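Local coordinates for protein 4-hydroxy-tetrahydrodipicolinate synthase (Methylacidiphilum fumariolicum SolV, PDB 6T3T) that probably catalyses the condensation of pyruvate with aspartate-beta-semialdehyde to 4-hydroxy-tetrahydrodipicolinate, a step of lysine biosynthesis, as a homotetrameric TIM-barrel enzyme, at residues S205-L210 and P239-L244; I32-D37 and F211-S216. All coordinates share one frame; numbering follows the deposited sequence.

Interaction 1: residues S205-L210 and P239-L244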
ATOM      1  N   SER A 205       0.911  10.454 -24.061  1.00 14.16           N
ATOM      2  CA  SER A 205       1.249   9.073 -24.342  1.00 15.43           C
ATOM      3  C   SER A 205       2.751   8.857 -24.432  1.00 17.43           C
ATOM      4  O   SER A 205       3.486   9.713 -24.927  1.00 15.87           O
ATOM      5  CB  SER A 205       0.596   8.639 -25.656  1.00 17.53           C
ATOM      6  OG  SER A 205       1.179   7.467 -26.125  1.00 14.72           O
ATOM      7  N   VAL A 206       3.190   7.701 -23.943  1.00 16.35           N
ATOM      8  CA  VAL A 206       4.537   7.211 -24.195  1.00 16.95           C
ATOM      9  C   VAL A 206       4.578   6.351 -25.436  1.00 15.16           C
ATOM     10  O   VAL A 206       5.485   6.497 -26.248  1.00 13.07           O
ATOM     11  CB  VAL A 206       5.066   6.410 -22.988  1.00 15.26           C
ATOM     12  CG1 VAL A 206       6.457   5.799 -23.322  1.00 12.54           C
ATOM     13  CG2 VAL A 206       5.109   7.270 -21.748  1.00 15.07           C
ATOM     14  N   ALA A 207       3.596   5.438 -25.579  1.00 13.63           N
ATOM     15  CA  ALA A 207       3.623   4.477 -26.680  1.00 17.69           C
ATOM     16  C   ALA A 207       3.605   5.167 -28.038  1.00 16.07           C
ATOM     17  O   ALA A 207       4.151   4.628 -29.001  1.00 13.75           O
ATOM     18  CB  ALA A 207       2.429   3.524 -26.601  1.00 13.62           C
ATOM     19  N   SER A 208       2.987   6.356 -28.123  1.00 15.73           N
ATOM     20  CA  SER A 208       2.871   7.075 -29.382  1.00 16.38           C
ATOM     21  C   SER A 208       4.221   7.497 -29.951  1.00 16.49           C
ATOM     22  O   SER A 208       4.268   7.874 -31.122  1.00 15.95           O
ATOM     23  CB  SER A 208       1.979   8.303 -29.199  1.00 17.74           C
ATOM     24  OG  SER A 208       2.477   9.177 -28.195  1.00 15.50           O
ATOM     25  N   ASN A 209       5.292   7.454 -29.144  1.00 14.34           N
ATOM     26  CA  ASN A 209       6.657   7.640 -29.634  1.00 16.81           C
ATOM     27  C   ASN A 209       6.993   6.623 -30.707  1.00 18.88           C
ATOM     28  O   ASN A 209       7.740   6.915 -31.655  1.00 12.62           O
ATOM     29  CB  ASN A 209       7.659   7.478 -28.494  1.00 13.34           C
ATOM     30  CG  ASN A 209       7.874   8.734 -27.712  1.00 16.46           C
ATOM     31  OD1 ASN A 209       8.506   9.684 -28.189  1.00 14.33           O
ATOM     32  ND2 ASN A 209       7.355   8.755 -26.480  1.00 15.79           N
ATOM     33  N   LEU A 210       6.492   5.406 -30.529  1.00 14.74           N
ATOM     34  CA  LEU A 210       6.755   4.278 -31.394  1.00 16.71           C
ATOM     35  C   LEU A 210       5.665   4.088 -32.426  1.00 19.39           C
ATOM     36  O   LEU A 210       5.967   3.889 -33.607  1.00 20.10           O
ATOM     37  CB  LEU A 210       6.882   3.002 -30.560  1.00 18.55           C
ATOM     38  CG  LEU A 210       8.113   2.838 -29.665  1.00 19.21           C
ATOM     39  CD1 LEU A 210       7.845   1.716 -28.663  1.00 14.09           C
ATOM     40  CD2 LEU A 210       9.408   2.547 -30.494  1.00 14.02           C
ATOM     41  N   PRO A 239      -0.054  -5.505 -24.557  1.00 19.06           N
ATOM     42  CA  PRO A 239       1.246  -6.023 -24.096  1.00 17.30           C
ATOM     43  C   PRO A 239       2.394  -5.051 -24.315  1.00 18.29           C
ATOM     44  O   PRO A 239       3.307  -4.980 -23.476  1.00 16.62           O
ATOM     45  CB  PRO A 239       1.415  -7.308 -24.909  1.00 18.03           C
ATOM     46  CG  PRO A 239      -0.031  -7.768 -25.125  1.00 20.41           C
ATOM     47  CD  PRO A 239      -0.727  -6.475 -25.449  1.00 18.94           C
ATOM     48  N   LEU A 240       2.359  -4.269 -25.392  1.00 14.61           N
ATOM     49  CA  LEU A 240       3.345  -3.198 -25.533  1.00 15.57           C
ATOM     50  C   LEU A 240       3.181  -2.153 -24.426  1.00 15.93           C
ATOM     51  O   LEU A 240       4.165  -1.743 -23.804  1.00 15.58           O
ATOM     52  CB  LEU A 240       3.253  -2.549 -26.921  1.00 14.98           C
ATOM     53  CG  LEU A 240       4.304  -1.418 -27.076  1.00 18.93           C
ATOM     54  CD1 LEU A 240       5.708  -1.962 -27.242  1.00 21.22           C
ATOM     55  CD2 LEU A 240       3.956  -0.481 -28.216  1.00 20.99           C
ATOM     56  N   PHE A 241       1.934  -1.719 -24.161  1.00 14.26           N
ATOM     57  CA  PHE A 241       1.696  -0.756 -23.083  1.00 14.54           C
ATOM     58  C   PHE A 241       2.310  -1.224 -21.776  1.00 17.37           C
ATOM     59  O   PHE A 241       2.875  -0.421 -21.018  1.00 16.54           O
ATOM     60  CB  PHE A 241       0.208  -0.525 -22.864  1.00 15.15           C
ATOM     61  CG  PHE A 241      -0.471   0.233 -23.960  1.00 16.89           C
ATOM     62  CD1 PHE A 241       0.268   0.937 -24.919  1.00 16.65           C
ATOM     63  CD2 PHE A 241      -1.851   0.241 -24.033  1.00 13.08           C
ATOM     64  CE1 PHE A 241      -0.375   1.633 -25.952  1.00 17.63           C
ATOM     65  CE2 PHE A 241      -2.517   0.932 -25.069  1.00 15.75           C
ATOM     66  CZ  PHE A 241      -1.772   1.641 -26.026  1.00 15.13           C
ATOM     67  N   ARG A 242       2.151  -2.520 -21.475  1.00 16.10           N
ATOM     68  CA  ARG A 242       2.706  -3.139 -20.277  1.00 17.73           C
ATOM     69  C   ARG A 242       4.236  -3.120 -20.287  1.00 20.12           C
ATOM     70  O   ARG A 242       4.878  -2.708 -19.312  1.00 17.83           O
ATOM     71  CB  ARG A 242       2.163  -4.573 -20.201  1.00 20.47           C
ATOM     72  CG  ARG A 242       2.222  -5.362 -18.925  1.00 27.25           C
ATOM     73  CD  ARG A 242       1.988  -6.855 -19.326  1.00 31.81           C
ATOM     74  NE  ARG A 242       2.934  -7.277 -20.384  1.00 29.76           N
ATOM     75  CZ  ARG A 242       2.686  -8.166 -21.354  1.00 27.48           C
ATOM     76  NH1 ARG A 242       3.626  -8.436 -22.251  1.00 26.08           N
ATOM     77  NH2 ARG A 242       1.507  -8.782 -21.441  1.00 24.31           N
ATOM     78  N   ASP A 243       4.845  -3.583 -21.376  1.00 17.41           N
ATOM     79  CA  ASP A 243       6.294  -3.700 -21.401  1.00 17.39           C
ATOM     80  C   ASP A 243       7.012  -2.361 -21.568  1.00 18.32           C
ATOM     81  O   ASP A 243       8.211  -2.286 -21.290  1.00 18.31           O
ATOM     82  CB  ASP A 243       6.706  -4.688 -22.490  1.00 18.21           C
ATOM     83  CG  ASP A 243       6.456  -6.100 -22.060  1.00 25.93           C
ATOM     84  OD1 ASP A 243       6.260  -6.283 -20.841  1.00 25.06           O
ATOM     85  OD2 ASP A 243       6.437  -7.018 -22.902  1.00 30.32           O
ATOM     86  N   LEU A 244       6.319  -1.297 -21.965  1.00 20.98           N
ATOM     87  CA  LEU A 244       6.957   0.020 -21.919  1.00 17.02           C
ATOM     88  C   LEU A 244       7.134   0.526 -20.498  1.00 21.72           C
ATOM     89  O   LEU A 244       7.743   1.594 -20.318  1.00 15.96           O
ATOM     90  CB  LEU A 244       6.144   1.027 -22.717  1.00 18.63           C
ATOM     91  CG  LEU A 244       6.280   0.819 -24.232  1.00 17.32           C
ATOM     92  CD1 LEU A 244       5.423   1.843 -24.950  1.00 17.45           C
ATOM     93  CD2 LEU A 244       7.744   0.923 -24.661  1.00 18.41           C
TER

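Interaction 2: residues I32-D37 and F211-S216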
ATOM      1  N   ILE A  32       4.150  14.388 -36.522  1.00 18.33           N
ATOM      2  CA  ILE A  32       3.278  15.276 -37.297  1.00 16.32           C
ATOM      3  C   ILE A  32       2.605  14.525 -38.440  1.00 19.64           C
ATOM      4  O   ILE A  32       1.477  14.842 -38.836  1.00 20.97           O
ATOM      5  CB  ILE A  32       4.095  16.468 -37.838  1.00 20.08           C
ATOM      6  CG1 ILE A  32       4.575  17.356 -36.698  1.00 20.05           C
ATOM      7  CG2 ILE A  32       3.292  17.254 -38.898  1.00 15.57           C
ATOM      8  CD1 ILE A  32       5.702  18.283 -37.103  1.00 16.81           C
ATOM      9  N   GLU A  33       3.313  13.562 -39.032  1.00 16.34           N
ATOM     10  CA  GLU A  33       2.800  12.805 -40.175  1.00 23.71           C
ATOM     11  C   GLU A  33       1.782  11.758 -39.777  1.00 17.91           C
ATOM     12  O   GLU A  33       1.216  11.100 -40.655  1.00 19.77           O
ATOM     13  CB  GLU A  33       3.952  12.082 -40.905  1.00 19.27           C
ATOM     14  CG  GLU A  33       4.878  12.964 -41.747  1.00 27.38           C
ATOM     15  CD  GLU A  33       6.207  12.242 -42.020  1.00 37.92           C
ATOM     16  OE1 GLU A  33       6.334  11.068 -41.573  1.00 32.34           O
ATOM     17  OE2 GLU A  33       7.130  12.845 -42.628  1.00 42.08           O
ATOM     18  N   ASN A  34       1.563  11.559 -38.484  1.00 18.29           N
ATOM     19  CA  ASN A  34       0.767  10.437 -38.040  1.00 19.43           C
ATOM     20  C   ASN A  34      -0.302  10.855 -37.057  1.00 17.91           C
ATOM     21  O   ASN A  34      -0.601  10.140 -36.098  1.00 20.02           O
ATOM     22  CB  ASN A  34       1.690   9.359 -37.485  1.00 20.76           C
ATOM     23  CG  ASN A  34       2.311   8.548 -38.595  1.00 19.78           C
ATOM     24  OD1 ASN A  34       1.604   7.847 -39.318  1.00 26.33           O
ATOM     25  ND2 ASN A  34       3.602   8.685 -38.786  1.00 20.64           N
ATOM     26  N   ARG A  35      -0.907  12.017 -37.301  1.00 17.09           N
ATOM     27  CA  ARG A  35      -2.165  12.426 -36.674  1.00 18.69           C
ATOM     28  C   ARG A  35      -2.026  12.655 -35.168  1.00 19.24           C
ATOM     29  O   ARG A  35      -2.950  12.389 -34.398  1.00 19.86           O
ATOM     30  CB  ARG A  35      -3.276  11.420 -37.004  1.00 17.72           C
ATOM     31  CG  ARG A  35      -3.367  11.185 -38.531  1.00 26.27           C
ATOM     32  CD  ARG A  35      -4.714  10.636 -38.963  1.00 32.44           C
ATOM     33  NE  ARG A  35      -5.822  11.467 -38.502  1.00 35.03           N
ATOM     34  CZ  ARG A  35      -7.107  11.153 -38.652  1.00 37.19           C
ATOM     35  NH1 ARG A  35      -7.459  10.020 -39.265  1.00 31.80           N
ATOM     36  NH2 ARG A  35      -8.041  11.972 -38.186  1.00 36.71           N
ATOM     37  N   ILE A  36      -0.874  13.135 -34.736  1.00 12.68           N
ATOM     38  CA  ILE A  36      -0.649  13.484 -33.348  1.00 14.96           C
ATOM     39  C   ILE A  36      -1.067  14.939 -33.130  1.00 20.34           C
ATOM     40  O   ILE A  36      -0.759  15.828 -33.944  1.00 15.86           O
ATOM     41  CB  ILE A  36       0.819  13.223 -32.988  1.00 14.02           C
ATOM     42  CG1 ILE A  36       1.077  11.735 -33.227  1.00 13.81           C
ATOM     43  CG2 ILE A  36       1.147  13.676 -31.579  1.00 15.98           C
ATOM     44  CD1 ILE A  36       0.507  10.848 -32.111  1.00 12.38           C
ATOM     45  N   ASP A  37      -1.799  15.183 -32.046  1.00 18.94           N
ATOM     46  CA  ASP A  37      -2.330  16.520 -31.828  1.00 20.92           C
ATOM     47  C   ASP A  37      -1.311  17.471 -31.230  1.00 20.69           C
ATOM     48  O   ASP A  37      -1.458  18.689 -31.402  1.00 16.95           O
ATOM     49  CB  ASP A  37      -3.569  16.455 -30.946  1.00 17.61           C
ATOM     50  CG  ASP A  37      -4.681  15.689 -31.622  1.00 23.12           C
ATOM     51  OD1 ASP A  37      -5.194  16.207 -32.631  1.00 28.01           O
ATOM     52  OD2 ASP A  37      -4.957  14.536 -31.220  1.00 20.07           O
ATOM     53  N   PHE A 211       4.404   4.190 -31.996  1.00 16.12           N
ATOM     54  CA  PHE A 211       3.240   3.898 -32.835  1.00 16.08           C
ATOM     55  C   PHE A 211       2.266   5.067 -32.743  1.00 16.54           C
ATOM     56  O   PHE A 211       1.174   4.941 -32.173  1.00 17.12           O
ATOM     57  CB  PHE A 211       2.587   2.577 -32.422  1.00 17.74           C
ATOM     58  CG  PHE A 211       3.508   1.398 -32.532  1.00 20.76           C
ATOM     59  CD1 PHE A 211       3.810   0.855 -33.773  1.00 19.25           C
ATOM     60  CD2 PHE A 211       4.094   0.847 -31.395  1.00 19.12           C
ATOM     61  CE1 PHE A 211       4.672  -0.239 -33.893  1.00 26.74           C
ATOM     62  CE2 PHE A 211       4.986  -0.243 -31.497  1.00 20.54           C
ATOM     63  CZ  PHE A 211       5.263  -0.794 -32.763  1.00 21.73           C
ATOM     64  N   PRO A 212       2.638   6.223 -33.308  1.00 15.55           N
ATOM     65  CA  PRO A 212       1.756   7.407 -33.221  1.00 14.82           C
ATOM     66  C   PRO A 212       0.388   7.214 -33.860  1.00 15.93           C
ATOM     67  O   PRO A 212      -0.625   7.555 -33.252  1.00 16.36           O
ATOM     68  CB  PRO A 212       2.576   8.501 -33.945  1.00 14.71           C
ATOM     69  CG  PRO A 212       3.505   7.762 -34.832  1.00 18.29           C
ATOM     70  CD  PRO A 212       3.878   6.511 -34.054  1.00 14.30           C
ATOM     71  N   ARG A 213       0.314   6.672 -35.068  1.00 17.82           N
ATOM     72  CA  ARG A 213      -1.002   6.514 -35.688  1.00 19.58           C
ATOM     73  C   ARG A 213      -1.913   5.550 -34.944  1.00 17.02           C
ATOM     74  O   ARG A 213      -3.089   5.894 -34.739  1.00 14.13           O
ATOM     75  CB  ARG A 213      -0.878   6.061 -37.141  1.00 20.36           C
ATOM     76  CG  ARG A 213      -1.128   7.106 -38.182  1.00 31.45           C
ATOM     77  CD  ARG A 213      -1.297   6.475 -39.559  1.00 23.49           C
ATOM     78  NE  ARG A 213      -2.285   7.184 -40.337  1.00 33.67           N
ATOM     79  CZ  ARG A 213      -1.966   8.071 -41.270  1.00 30.36           C
ATOM     80  NH1 ARG A 213      -2.910   8.695 -41.936  1.00 35.06           N
ATOM     81  NH2 ARG A 213      -0.695   8.326 -41.535  1.00 33.21           N
ATOM     82  N   PRO A 214      -1.480   4.335 -34.563  1.00 16.87           N
ATOM     83  CA  PRO A 214      -2.389   3.451 -33.807  1.00 14.18           C
ATOM     84  C   PRO A 214      -2.833   4.008 -32.455  1.00 14.77           C
ATOM     85  O   PRO A 214      -3.994   3.832 -32.069  1.00 16.78           O
ATOM     86  CB  PRO A 214      -1.562   2.166 -33.674  1.00 13.65           C
ATOM     87  CG  PRO A 214      -0.654   2.188 -34.853  1.00 15.49           C
ATOM     88  CD  PRO A 214      -0.230   3.633 -34.902  1.00 16.34           C
ATOM     89  N   VAL A 215      -1.926   4.622 -31.693  1.00 15.06           N
ATOM     90  CA  VAL A 215      -2.296   5.159 -30.383  1.00 16.31           C
ATOM     91  C   VAL A 215      -3.305   6.289 -30.535  1.00 18.78           C
ATOM     92  O   VAL A 215      -4.287   6.370 -29.790  1.00 18.49           O
ATOM     93  CB  VAL A 215      -1.046   5.629 -29.614  1.00 13.97           C
ATOM     94  CG1 VAL A 215      -1.436   6.474 -28.422  1.00 18.68           C
ATOM     95  CG2 VAL A 215      -0.227   4.428 -29.154  1.00 17.60           C
ATOM     96  N   SER A 216      -3.036   7.219 -31.460  1.00 18.25           N
ATOM     97  CA  SER A 216      -3.979   8.305 -31.716  1.00 16.53           C
ATOM     98  C   SER A 216      -5.292   7.791 -32.305  1.00 17.01           C
ATOM     99  O   SER A 216      -6.359   8.360 -32.032  1.00 17.18           O
ATOM    100  CB  SER A 216      -3.320   9.348 -32.625  1.00 16.36           C
ATOM    101  OG  SER A 216      -3.225   8.875 -33.953  1.00 22.39           O
TER

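Interaction 1: residues S205-L210 and P239-L244
In this TIM barrel the loop that leaves strand 202-205, the eighth of the barrel, packs on the C-terminal end of helix 227-243 through A207, L210, F241 and L244. The contact is wholly apolar and mostly buried. A207 points its methyl at the helix, and CB meets F241 CE1 at 3.4 Å, at the edge of the ring and near its plane. L244 comes in beside it: its CD1 lies 3.6 Å from A207 CA, so the small residue is touched by a ring edge and a leucine methyl at once. The other branch of L244 reaches L210 tip to tip, CD2 to CD1 at 4.1 Å. L244 has CG anti to its carbonyl carbon (chi1 -73°), on the side of the backbone N, and from there its two methyls divide between A207 and L210.

The loop keeps its shape with its own polar groups. S205 OG accepts from S208 N in an ST motif, and V206 O is gripped twice by N209, through the backbone N and through ND2. D189 holds the backbone N of both V206 and A207. V206 also lies near the probable active site, its side chain about 4 Å from that of T45, predicted to bind pyruvate. The ND2 bond of N209 arrives in the carbonyl plane on a lone pair of V206 O, 2.9 Å away.

Interaction 2: residues I32-D37 and F211-S216
N34 carries CG anti to its carbonyl carbon (chi1 -80°), and R213 bends its chain at chi3 (144°); the two side chains cross at about a right angle where the loop after the first TIM-barrel helix, 21-32, meets the first turn of helix 212-223. N34 OD1 lies against the aliphatic part of R213, 3.1 Å from CG, and also accepts from NH2 at 3.2 Å. That donor stands above the carbonyl plane of the amide, and amide and guanidinium are turned 83° apart. The other end of the amide, ND2, is tied back to H30 O. R35 CG lies over one face of the R213 guanidinium, offset toward its rim, while R213 NE is buried without a polar partner.

Deeper in, P212 is flanked by two loop residues: its CG touches N34 CB at 3.6 Å, and its CB meets both CG1 and CD1 of I36. I36 in turn packs on T6 and T8 of the first barrel strand. S216, one turn along the helix, bonds R220 NH2 through OG and sets its CB 3.5 Å from R35 O.

From the N terminus, the chain first passes through 32-37, which leads from helix 21-32 into barrel strand 38-40. Nearly the whole barrel follows before strand 202-205 and the loop 205-210; helix 212-223 begins directly afterwards, and its start closes interaction 2 over 173 intervening residues. Interaction 1 closes later and locally, when helix 227-243 returns to the loop after 28 residues. The two therefore cross: 205-210 falls inside the span of interaction 2, 239-244 beyond it. Interaction 2 ties the start of the eighth barrel helix to the loop before the second strand, interaction 1 the loop after the eighth strand to the C-terminal helices; they touch directly, L240 CD2 packing on F211 CE2 at 3.4 Å.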